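Local coordinates for D-threo-3-hydroxyaspartate dehydratase (Delftia, PDB 3WQC), which catalyses the pyridoxal-phosphate-dependent dehydration and deamination of D-threo-3-hydroxyaspartate to oxaloacetate and ammonium, and also acts on L-threo- and L-erythro-3-hydroxyaspartate and D-serine, at the pyridoxal-5'-phosphate site and the interface of chains A and B. Sequence-based numbering; all coordinates share one arbitrary frame. Chains: chain A/B, D-threo-3-hydroxyaspartate dehydratase.

Contact 1 is the cofactor pocket of chain A, whereas contacts 2 and 3 belong to the two-fold A/B interface: contact 2 recurs with the chains exchanged, while contact 3 straddles the axis and holds both halves. The centres of their C-alpha atoms lie about 35 Å apart for contacts 1 and 2, 22 Å for contacts 1 and 3, and 20 Å for contacts 2 and 3. Contacts 1 and 2 share Ala94 and Arg151, taken from chain A in one and chain B in the other, so contact 2 borders the cofactor site of chain B. Contact 3 joins the C-terminal ends, where His388 and Gln368 each meet their own twin.

Contact 1: the pyridoxal-5'-phosphate site. Residues chain A 51, 53, 94, 151, 182, 187, 226-229, 244-247. With PLP (pyridoxal-5'-phosphate), chain C.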
loop_
_atom_site.group_PDB
_atom_site.type_symbol
_atom_site.label_atom_id
_atom_site.label_comp_id
_atom_site.label_asym_id
_atom_site.label_seq_id
_atom_site.Cartn_x
_atom_site.Cartn_y
_atom_site.Cartn_z
ATOM N N HIS A 51 -1.252 -11.241 -16.749
ATOM C CA HIS A 51 -0.837 -9.955 -16.271
ATOM C C HIS A 51 -0.091 -10.131 -14.926
ATOM O O HIS A 51 -0.730 -10.544 -13.906
ATOM C CB HIS A 51 -2.019 -9.003 -16.064
ATOM C CG HIS A 51 -1.588 -7.567 -16.147
ATOM N ND1 HIS A 51 -0.456 -7.084 -15.506
ATOM C CD2 HIS A 51 -2.047 -6.497 -16.928
ATOM C CE1 HIS A 51 -0.239 -5.805 -15.830
ATOM N NE2 HIS A 51 -1.199 -5.429 -16.701
ATOM N N LYS A 53 1.093 -7.986 -12.961
ATOM C CA LYS A 53 1.047 -6.922 -11.942
ATOM C C LYS A 53 0.475 -7.483 -10.618
ATOM O O LYS A 53 0.696 -6.822 -9.590
ATOM C CB LYS A 53 0.218 -5.728 -12.400
ATOM C CG LYS A 53 -1.266 -5.975 -12.367
ATOM C CD LYS A 53 -1.854 -4.650 -12.875
ATOM C CE LYS A 53 -3.309 -4.793 -12.879
ATOM N NZ LYS A 53 -4.127 -4.384 -14.095
ATOM N N ALA A 94 1.187 -2.536 -20.613
ATOM C CA ALA A 94 -0.231 -2.191 -20.924
ATOM C C ALA A 94 -0.671 -0.965 -20.071
ATOM O O ALA A 94 -1.757 -1.007 -19.461
ATOM C CB ALA A 94 -1.152 -3.380 -20.758
ATOM N N ARG A 151 -11.760 3.445 -18.256
ATOM C CA ARG A 151 -10.434 4.019 -17.989
ATOM C C ARG A 151 -9.845 4.632 -19.295
ATOM O O ARG A 151 -10.497 5.581 -19.832
ATOM C CB ARG A 151 -9.497 2.946 -17.330
ATOM C CG ARG A 151 -8.237 3.554 -16.704
ATOM C CD ARG A 151 -7.592 2.434 -15.868
ATOM N NE ARG A 151 -7.032 1.392 -16.760
ATOM C CZ ARG A 151 -6.615 0.167 -16.315
ATOM N NH1 ARG A 151 -6.909 -0.190 -15.006
ATOM N NH2 ARG A 151 -5.943 -0.708 -17.150
ATOM N N HIS A 182 -9.427 -3.429 -22.035
ATOM C CA HIS A 182 -9.567 -4.012 -20.688
ATOM C C HIS A 182 -10.910 -3.554 -20.157
ATOM O O HIS A 182 -11.092 -2.319 -19.888
ATOM C CB HIS A 182 -8.439 -3.488 -19.811
ATOM C CG HIS A 182 -8.590 -3.820 -18.354
ATOM N ND1 HIS A 182 -8.624 -5.095 -17.848
ATOM C CD2 HIS A 182 -8.719 -2.925 -17.245
ATOM C CE1 HIS A 182 -8.693 -5.013 -16.455
ATOM N NE2 HIS A 182 -8.740 -3.700 -16.107
ATOM N N TYR A 187 -15.646 -5.286 -12.675
ATOM C CA TYR A 187 -15.522 -5.437 -11.229
ATOM C C TYR A 187 -16.719 -4.830 -10.507
ATOM O O TYR A 187 -16.911 -5.063 -9.275
ATOM C CB TYR A 187 -14.265 -4.679 -10.804
ATOM C CG TYR A 187 -12.999 -5.501 -10.964
ATOM C CD1 TYR A 187 -12.637 -6.059 -12.181
ATOM C CD2 TYR A 187 -12.170 -5.714 -9.814
ATOM C CE1 TYR A 187 -11.458 -6.786 -12.332
ATOM C CE2 TYR A 187 -11.004 -6.463 -9.956
ATOM C CZ TYR A 187 -10.666 -7.009 -11.210
ATOM O OH TYR A 187 -9.509 -7.743 -11.315
ATOM N N GLY A 226 -9.356 -8.381 -22.045
ATOM C CA GLY A 226 -9.427 -9.192 -20.806
ATOM C C GLY A 226 -9.527 -8.439 -19.523
ATOM O O GLY A 226 -8.885 -7.386 -19.357
ATOM N N SER A 227 -10.198 -9.091 -18.612
ATOM C CA SER A 227 -10.068 -8.848 -17.160
ATOM C C SER A 227 -10.375 -10.237 -16.638
ATOM O O SER A 227 -10.931 -11.082 -17.370
ATOM C CB SER A 227 -11.085 -7.803 -16.627
ATOM O OG SER A 227 -12.425 -8.305 -16.805
ATOM N N THR A 228 -10.090 -10.552 -15.377
ATOM C CA THR A 228 -10.337 -11.928 -14.925
ATOM C C THR A 228 -11.861 -12.282 -15.020
ATOM O O THR A 228 -12.185 -13.364 -15.474
ATOM C CB THR A 228 -9.773 -12.160 -13.440
ATOM O OG1 THR A 228 -8.337 -12.396 -13.622
ATOM C CG2 THR A 228 -10.406 -13.360 -12.771
ATOM N N PRO A 229 -12.760 -11.386 -14.582
ATOM C CA PRO A 229 -14.188 -11.775 -14.620
ATOM C C PRO A 229 -14.702 -11.988 -16.078
ATOM O O PRO A 229 -15.414 -12.999 -16.336
ATOM C CB PRO A 229 -14.942 -10.533 -14.007
ATOM C CG PRO A 229 -13.886 -9.982 -13.035
ATOM C CD PRO A 229 -12.535 -10.144 -13.813
ATOM N N ARG A 244 -5.937 -11.324 -21.623
ATOM C CA ARG A 244 -4.986 -10.937 -20.550
ATOM C C ARG A 244 -5.766 -11.052 -19.252
ATOM O O ARG A 244 -6.881 -10.474 -19.108
ATOM C CB ARG A 244 -4.494 -9.494 -20.709
ATOM C CG ARG A 244 -3.901 -9.215 -22.114
ATOM C CD ARG A 244 -3.419 -7.724 -22.206
ATOM N NE ARG A 244 -4.371 -6.788 -21.632
ATOM C CZ ARG A 244 -5.578 -6.523 -22.169
ATOM N NH1 ARG A 244 -5.870 -6.888 -23.460
ATOM N NH2 ARG A 244 -6.463 -5.835 -21.439
ATOM N N ALA A 245 -5.207 -11.776 -18.273
ATOM C CA ALA A 245 -5.897 -11.864 -16.969
ATOM C C ALA A 245 -4.764 -12.006 -15.946
ATOM O O ALA A 245 -3.724 -12.593 -16.283
ATOM C CB ALA A 245 -6.807 -13.105 -16.890
ATOM N N GLY A 246 -4.973 -11.473 -14.748
ATOM C CA GLY A 246 -3.876 -11.480 -13.729
ATOM C C GLY A 246 -4.305 -11.925 -12.349
ATOM O O GLY A 246 -3.707 -12.852 -11.778
ATOM N N VAL A 247 -5.443 -11.366 -11.821
ATOM C CA VAL A 247 -5.690 -11.637 -10.407
ATOM C C VAL A 247 -6.130 -13.069 -10.199
ATOM O O VAL A 247 -5.960 -13.590 -9.084
ATOM C CB VAL A 247 -6.765 -10.645 -9.843
ATOM C CG1 VAL A 247 -8.212 -10.877 -10.398
ATOM C CG2 VAL A 247 -6.751 -10.700 -8.300
HETATM N N1 PLP C . -5.348 -5.815 -18.744
HETATM C C2 PLP C . -4.991 -4.602 -18.253
HETATM C C2A PLP C . -4.723 -3.402 -19.107
HETATM C C3 PLP C . -4.898 -4.431 -16.814
HETATM O O3 PLP C . -4.520 -3.281 -16.338
HETATM C C4 PLP C . -5.140 -5.570 -15.971
HETATM C C4A PLP C . -4.931 -5.391 -14.543
HETATM C C5 PLP C . -5.549 -6.815 -16.603
HETATM C C6 PLP C . -5.649 -6.922 -18.021
HETATM C C5A PLP C . -5.798 -8.050 -15.761
HETATM O O4P PLP C . -7.078 -7.822 -15.028
HETATM P P PLP C . -7.473 -8.793 -13.839
HETATM O O1P PLP C . -7.244 -10.174 -14.369
HETATM O O2P PLP C . -8.919 -8.573 -13.595
HETATM O O3P PLP C . -6.553 -8.528 -12.705
HETATM O O HOH W 1 -1.452 -2.700 -17.022
#
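The pyridine ring of PLP is held between two histidines. A:His182 stacks on one face, planes 18° apart and centroids 3.8 Å apart, while A:His51 lies over the other, inclined to it, with CD2 3.4 Å from PLP C4. A:His182 has CG anti to the backbone N (chi1 170°), and its ND1 donates in the ring plane to A:Gly226 O, fixing the ring's rotation. An alanine at A:His182 would remove the stacked ring and that bond, and would probably loosen the alignment of the pyridine. At the ring's edges, A:Arg244 gives NH2 to PLP N1 in the guanidinium plane at 2.9 Å, a pairing likely to disfavour protonation of that nitrogen. A:Arg151 NH2 donates almost straight to the phenolic PLP O3 at 3.1 Å. A:Lys53 N donates to A:His51 ND1, leaving NE2 to a water shared with PLP O3 and A:Ala94 O. The A:Lys53 chain passes over a face of the A:His51 ring, CD near its rim, bends at chi4 (-132°) and ends in NZ, bonded covalently to PLP C4A (1.4 Å). NZ also hydrogen-bonds PLP O3 at 2.5 Å, which helps hold the aldimine coplanar with the ring. On the phosphate, PLP O2P accepts from A:Thr228 N and, at 2.5 Å, from A:Tyr187 OH; PLP O1P accepts from A:Thr228 OG1 and A:Gly246 N; A:Val247 N reaches PLP O3P at 3.2 Å. The pocket thus holds the cofactor as a lysine Schiff base, poised for exchange with the substrate's amino group.

Contact 2: the interface of chains A and B. Residues chain A 275, 328, 330-331; chain B 94-95, 150-151.
This is a polar and aromatic patch of the two-fold interface between like chains, joining a loop and strand 268-278 of chain A to the rim of the cofactor site of chain B. It contributes to pairing in the deposited assembly; the protein is reported to be monomeric, so this pairing may belong to the crystal. At its core B:Arg151 lies across the ring of A:His331. Its NE sits over the ring centre at 3.5 Å from the centroid, in a cation-pi contact, with guanidinium and imidazole planes 13° apart and the two side chains crossing at about a right angle. The arginine starts with CG anti to the backbone N and bends at chi3 (68°), which turns its flat end onto the histidine. Its NH1 also donates to the amide oxygen A:Asn328 OD1 at 3.0 Å, in the carbonyl plane and on a lone pair. The same oxygen meets B:His150 NE2 tip to tip at 2.8 Å, a hydrogen bond if that nitrogen carries the proton, and a water ties it further to the carbonyl B:His150 O. On the apolar side, A:Ile275 CD1 touches B:Val95 CG1 at 3.6 Å, crossing obliquely, while B:Val95 CG2 approaches A:His331 CE1. Because Arg151 also bonds the phenolic oxygen of the cofactor in its own chain, the neighbouring chain's histidine and asparagine are likely to steady this arginine at the cofactor site.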
loop_
_atom_site.group_PDB
_atom_site.type_symbol
_atom_site.label_atom_id
_atom_site.label_comp_id
_atom_site.label_asym_id
_atom_site.label_seq_id
_atom_site.Cartn_x
_atom_site.Cartn_y
_atom_site.Cartn_z
ATOM N N ILE A 275 -1.986 -10.902 19.118
ATOM C CA ILE A 275 -1.066 -10.208 20.062
ATOM C C ILE A 275 -1.830 -9.562 21.218
ATOM O O ILE A 275 -1.215 -9.053 22.145
ATOM C CB ILE A 275 -0.280 -9.116 19.334
ATOM C CG1 ILE A 275 -1.182 -8.048 18.691
ATOM C CG2 ILE A 275 0.659 -9.807 18.306
ATOM C CD1 ILE A 275 -0.341 -6.885 18.041
ATOM N N ASN A 328 -5.396 -0.647 11.903
ATOM C CA ASN A 328 -4.448 0.456 11.914
ATOM C C ASN A 328 -3.166 -0.040 11.271
ATOM O O ASN A 328 -3.174 -1.144 10.694
ATOM C CB ASN A 328 -4.259 0.982 13.298
ATOM C CG ASN A 328 -5.506 1.701 13.865
ATOM O OD1 ASN A 328 -5.510 1.997 14.957
ATOM N ND2 ASN A 328 -6.466 2.145 13.035
ATOM N N GLU A 330 -0.150 -1.410 12.025
ATOM C CA GLU A 330 0.435 -2.717 12.390
ATOM C C GLU A 330 -0.476 -3.496 13.328
ATOM O O GLU A 330 -0.020 -4.506 13.896
ATOM C CB GLU A 330 1.830 -2.540 13.008
ATOM C CG GLU A 330 2.895 -2.060 11.936
ATOM C CD GLU A 330 3.172 -3.078 10.823
ATOM O OE1 GLU A 330 2.905 -4.307 10.955
ATOM O OE2 GLU A 330 3.721 -2.623 9.759
ATOM N N HIS A 331 -1.759 -3.085 13.425
ATOM C CA HIS A 331 -2.718 -3.823 14.262
ATOM C C HIS A 331 -3.965 -4.060 13.496
ATOM O O HIS A 331 -4.531 -3.132 12.877
ATOM C CB HIS A 331 -3.239 -2.896 15.452
ATOM C CG HIS A 331 -2.206 -2.464 16.412
ATOM N ND1 HIS A 331 -1.271 -1.472 16.152
ATOM C CD2 HIS A 331 -1.927 -2.914 17.721
ATOM C CE1 HIS A 331 -0.488 -1.250 17.255
ATOM N NE2 HIS A 331 -0.921 -2.051 18.226
ATOM N N ALA B 94 6.379 -0.091 19.976
ATOM C CA ALA B 94 5.055 0.249 20.565
ATOM C C ALA B 94 3.941 -0.564 19.893
ATOM O O ALA B 94 2.915 0.006 19.450
ATOM C CB ALA B 94 4.795 1.771 20.498
ATOM N N VAL B 95 4.109 -1.884 19.874
ATOM C CA VAL B 95 3.018 -2.790 19.442
ATOM C C VAL B 95 3.058 -3.934 20.486
ATOM O O VAL B 95 4.132 -4.443 20.760
ATOM C CB VAL B 95 3.260 -3.393 18.017
ATOM C CG1 VAL B 95 2.181 -4.400 17.646
ATOM C CG2 VAL B 95 3.268 -2.229 16.994
ATOM N N HIS B 150 -9.734 3.296 21.573
ATOM C CA HIS B 150 -9.279 3.189 20.205
ATOM C C HIS B 150 -8.841 1.778 19.818
ATOM O O HIS B 150 -9.228 1.311 18.682
ATOM C CB HIS B 150 -8.083 4.186 19.982
ATOM C CG HIS B 150 -7.519 4.156 18.616
ATOM N ND1 HIS B 150 -8.249 4.557 17.490
ATOM C CD2 HIS B 150 -6.194 3.882 18.174
ATOM C CE1 HIS B 150 -7.417 4.429 16.380
ATOM N NE2 HIS B 150 -6.183 4.042 16.798
ATOM N N ARG B 151 -7.993 1.121 20.640
ATOM C CA ARG B 151 -7.270 -0.053 20.116
ATOM C C ARG B 151 -6.763 -0.872 21.368
ATOM O O ARG B 151 -7.585 -1.380 22.053
ATOM C CB ARG B 151 -6.040 0.407 19.260
ATOM C CG ARG B 151 -5.400 -0.697 18.389
ATOM C CD ARG B 151 -4.462 0.055 17.455
ATOM N NE ARG B 151 -3.309 0.659 18.105
ATOM C CZ ARG B 151 -2.481 1.583 17.509
ATOM N NH1 ARG B 151 -2.803 2.097 16.298
ATOM N NH2 ARG B 151 -1.335 1.945 18.108
HETATM O O HOH W 2 -8.156 0.812 15.984
#

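Contact 3: the interface of chains A and B. Residues chain A 291, 367-370, 388-390; chain B 291, 367-370, 388-390.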
loop_
_atom_site.group_PDB
_atom_site.type_symbol
_atom_site.label_atom_id
_atom_site.label_comp_id
_atom_site.label_asym_id
_atom_site.label_seq_id
_atom_site.Cartn_x
_atom_site.Cartn_y
_atom_site.Cartn_z
ATOM N N MET A 291 -0.868 -2.182 6.976
ATOM C CA MET A 291 0.455 -2.290 6.297
ATOM C C MET A 291 0.546 -3.704 5.685
ATOM O O MET A 291 1.220 -3.872 4.692
ATOM C CB MET A 291 1.593 -1.966 7.251
ATOM C CG MET A 291 2.911 -1.879 6.532
ATOM S SD MET A 291 2.978 -0.510 5.280
ATOM C CE MET A 291 3.119 0.917 6.388
ATOM N N ALA A 367 1.406 -6.410 -2.853
ATOM C CA ALA A 367 2.373 -5.341 -2.956
ATOM C C ALA A 367 2.919 -4.822 -1.628
ATOM O O ALA A 367 3.973 -4.132 -1.588
ATOM C CB ALA A 367 1.805 -4.171 -3.743
ATOM N N GLN A 368 2.248 -5.191 -0.516
ATOM C CA GLN A 368 2.758 -4.807 0.788
ATOM C C GLN A 368 3.958 -5.644 1.239
ATOM O O GLN A 368 4.580 -5.313 2.267
ATOM C CB GLN A 368 1.598 -4.944 1.795
ATOM C CG GLN A 368 0.425 -3.976 1.470
ATOM C CD GLN A 368 0.852 -2.514 1.345
ATOM O OE1 GLN A 368 1.200 -2.031 0.247
ATOM N NE2 GLN A 368 0.747 -1.767 2.437
ATOM N N PHE A 369 4.291 -6.746 0.537
ATOM C CA PHE A 369 5.319 -7.693 1.037
ATOM C C PHE A 369 6.510 -7.716 0.094
ATOM O O PHE A 369 6.327 -7.760 -1.138
ATOM C CB PHE A 369 4.726 -9.131 1.104
ATOM C CG PHE A 369 3.692 -9.211 2.192
ATOM C CD1 PHE A 369 2.379 -8.859 1.954
ATOM C CD2 PHE A 369 4.099 -9.619 3.481
ATOM C CE1 PHE A 369 1.432 -8.898 3.003
ATOM C CE2 PHE A 369 3.146 -9.671 4.518
ATOM C CZ PHE A 369 1.835 -9.328 4.278
ATOM N N PRO A 370 7.703 -7.784 0.652
ATOM C CA PRO A 370 8.886 -8.033 -0.175
ATOM C C PRO A 370 8.892 -9.370 -0.884
ATOM O O PRO A 370 9.601 -9.504 -1.903
ATOM C CB PRO A 370 10.067 -7.952 0.855
ATOM C CG PRO A 370 9.489 -7.094 1.982
ATOM C CD PRO A 370 8.025 -7.465 2.066
ATOM N N HIS A 388 8.911 -4.352 -5.833
ATOM C CA HIS A 388 8.321 -3.156 -5.227
ATOM C C HIS A 388 8.874 -1.960 -5.961
ATOM O O HIS A 388 10.071 -1.862 -6.212
ATOM C CB HIS A 388 8.840 -3.149 -3.733
ATOM C CG HIS A 388 8.250 -2.060 -2.925
ATOM N ND1 HIS A 388 9.040 -1.300 -2.078
ATOM C CD2 HIS A 388 6.943 -1.712 -2.699
ATOM C CE1 HIS A 388 8.215 -0.449 -1.361
ATOM N NE2 HIS A 388 6.917 -0.742 -1.716
ATOM N N GLY A 389 8.016 -0.996 -6.214
ATOM C CA GLY A 389 8.427 0.278 -6.748
ATOM C C GLY A 389 8.466 0.391 -8.273
ATOM O O GLY A 389 7.784 -0.365 -8.949
ATOM N N TRP A 390 9.262 1.348 -8.746
ATOM C CA TRP A 390 9.269 1.716 -10.177
ATOM C C TRP A 390 10.662 1.833 -10.662
ATOM O O TRP A 390 11.647 1.907 -9.872
ATOM C CB TRP A 390 8.557 3.099 -10.378
ATOM C CG TRP A 390 7.105 3.001 -10.076
ATOM C CD1 TRP A 390 6.060 2.778 -10.967
ATOM C CD2 TRP A 390 6.488 3.085 -8.747
ATOM N NE1 TRP A 390 4.855 2.655 -10.307
ATOM C CE2 TRP A 390 5.061 2.859 -8.952
ATOM C CE3 TRP A 390 6.969 3.345 -7.437
ATOM C CZ2 TRP A 390 4.140 2.915 -7.896
ATOM C CZ3 TRP A 390 6.038 3.326 -6.367
ATOM C CH2 TRP A 390 4.666 3.072 -6.591
ATOM O OXT TRP A 390 10.824 1.956 -11.913
ATOM N N MET B 291 -1.275 2.208 -6.557
ATOM C CA MET B 291 0.029 1.639 -6.144
ATOM C C MET B 291 0.977 2.776 -5.712
ATOM O O MET B 291 1.811 2.553 -4.848
ATOM C CB MET B 291 0.660 0.838 -7.288
ATOM C CG MET B 291 1.924 0.019 -6.876
ATOM S SD MET B 291 1.557 -1.235 -5.598
ATOM C CE MET B 291 0.748 -2.470 -6.642
ATOM N N ALA B 367 4.785 4.207 2.304
ATOM C CA ALA B 367 5.132 2.791 2.339
ATOM C C ALA B 367 5.104 2.156 0.921
ATOM O O ALA B 367 5.595 1.043 0.703
ATOM C CB ALA B 367 4.145 2.037 3.241
ATOM N N GLN B 368 4.467 2.847 -0.032
ATOM C CA GLN B 368 4.431 2.344 -1.418
ATOM C C GLN B 368 5.747 2.537 -2.166
ATOM O O GLN B 368 5.915 1.983 -3.273
ATOM C CB GLN B 368 3.304 3.048 -2.169
ATOM C CG GLN B 368 1.921 2.801 -1.542
ATOM C CD GLN B 368 1.577 1.301 -1.458
ATOM O OE1 GLN B 368 1.788 0.629 -0.389
ATOM N NE2 GLN B 368 1.070 0.746 -2.578
ATOM N N PHE B 369 6.686 3.270 -1.586
ATOM C CA PHE B 369 7.942 3.595 -2.300
ATOM C C PHE B 369 9.160 2.985 -1.624
ATOM O O PHE B 369 9.302 3.086 -0.407
ATOM C CB PHE B 369 8.141 5.110 -2.361
ATOM C CG PHE B 369 7.095 5.767 -3.203
ATOM C CD1 PHE B 369 5.840 6.109 -2.672
ATOM C CD2 PHE B 369 7.351 6.045 -4.560
ATOM C CE1 PHE B 369 4.832 6.679 -3.483
ATOM C CE2 PHE B 369 6.357 6.599 -5.385
ATOM C CZ PHE B 369 5.091 6.938 -4.848
ATOM N N PRO B 370 10.118 2.483 -2.433
ATOM C CA PRO B 370 11.388 2.027 -1.872
ATOM C C PRO B 370 12.170 3.207 -1.277
ATOM O O PRO B 370 13.024 2.957 -0.420
ATOM C CB PRO B 370 12.152 1.465 -3.082
ATOM C CG PRO B 370 11.049 1.050 -4.057
ATOM C CD PRO B 370 9.928 2.049 -3.867
ATOM N N HIS B 388 10.833 -1.422 3.781
ATOM C CA HIS B 388 9.605 -2.121 3.362
ATOM C C HIS B 388 9.583 -3.491 4.012
ATOM O O HIS B 388 10.579 -4.200 4.032
ATOM C CB HIS B 388 9.692 -2.278 1.798
ATOM C CG HIS B 388 8.476 -2.859 1.199
ATOM N ND1 HIS B 388 8.543 -3.907 0.301
ATOM C CD2 HIS B 388 7.145 -2.478 1.303
ATOM C CE1 HIS B 388 7.248 -4.139 -0.177
ATOM N NE2 HIS B 388 6.395 -3.247 0.444
ATOM N N GLY B 389 8.393 -3.872 4.513
ATOM C CA GLY B 389 8.214 -5.227 5.024
ATOM C C GLY B 389 8.571 -5.405 6.499
ATOM O O GLY B 389 8.479 -4.408 7.250
ATOM N N TRP B 390 8.891 -6.644 6.898
ATOM C CA TRP B 390 9.042 -7.008 8.304
ATOM C C TRP B 390 10.321 -7.769 8.506
ATOM O O TRP B 390 10.999 -8.101 7.515
ATOM C CB TRP B 390 7.839 -7.863 8.770
ATOM C CG TRP B 390 6.554 -7.088 8.753
ATOM C CD1 TRP B 390 6.003 -6.416 9.814
ATOM C CD2 TRP B 390 5.677 -6.828 7.584
ATOM N NE1 TRP B 390 4.845 -5.753 9.411
ATOM C CE2 TRP B 390 4.613 -5.989 8.046
ATOM C CE3 TRP B 390 5.715 -7.239 6.228
ATOM C CZ2 TRP B 390 3.619 -5.474 7.180
ATOM C CZ3 TRP B 390 4.698 -6.711 5.378
ATOM C CH2 TRP B 390 3.676 -5.852 5.850
ATOM O OXT TRP B 390 10.611 -8.090 9.684
HETATM O O HOH W 3 0.710 1.444 1.994
#
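A:His388 leaves the backbone with CG anti to its N (chi1 -175°) and extends towards its twin, tip to tip across the two-fold axis. Its CB and CG face B:His388 CE1, and CD2 comes to 3.5 Å from the same atom, so that the two imidazoles stack with planes 6° apart. CE1 in turn meets B:His388 CD2 and CG, and ND1 faces B:His388 ND1 at 3.6 Å as well as B:Pro370 CG. At the tip, NE2 makes a weak hydrogen bond to B:Ala367 O at 3.3 Å, in plane at the ring's edge, and also approaches B:Gln368 O. Flanking the histidines, the last residue, A:Trp390, lays the rim of its indole over one face of B:Phe369, crossing it obliquely, CZ3 3.4 Å from B:Phe369 CE2. The rim of its six-membered ring abuts the B:Met291 backbone, CH2 3.4 Å from the carbonyl O. A:Met291, bent at chi2 and chi3, lays SD against B:Ala367 CB at 3.5 Å. The two Gln368 amides confront each other with OE1 against OE1 at 2.8 Å, an unfavourable meeting of acceptors as modelled; each NE2 bonds its own chain's Met291 O, and a water bridges A:Gln368 NE2 to B:Gln368 OE1. The patch clasps both C-terminal ends together in this assembly, although the pairing may belong to the crystal.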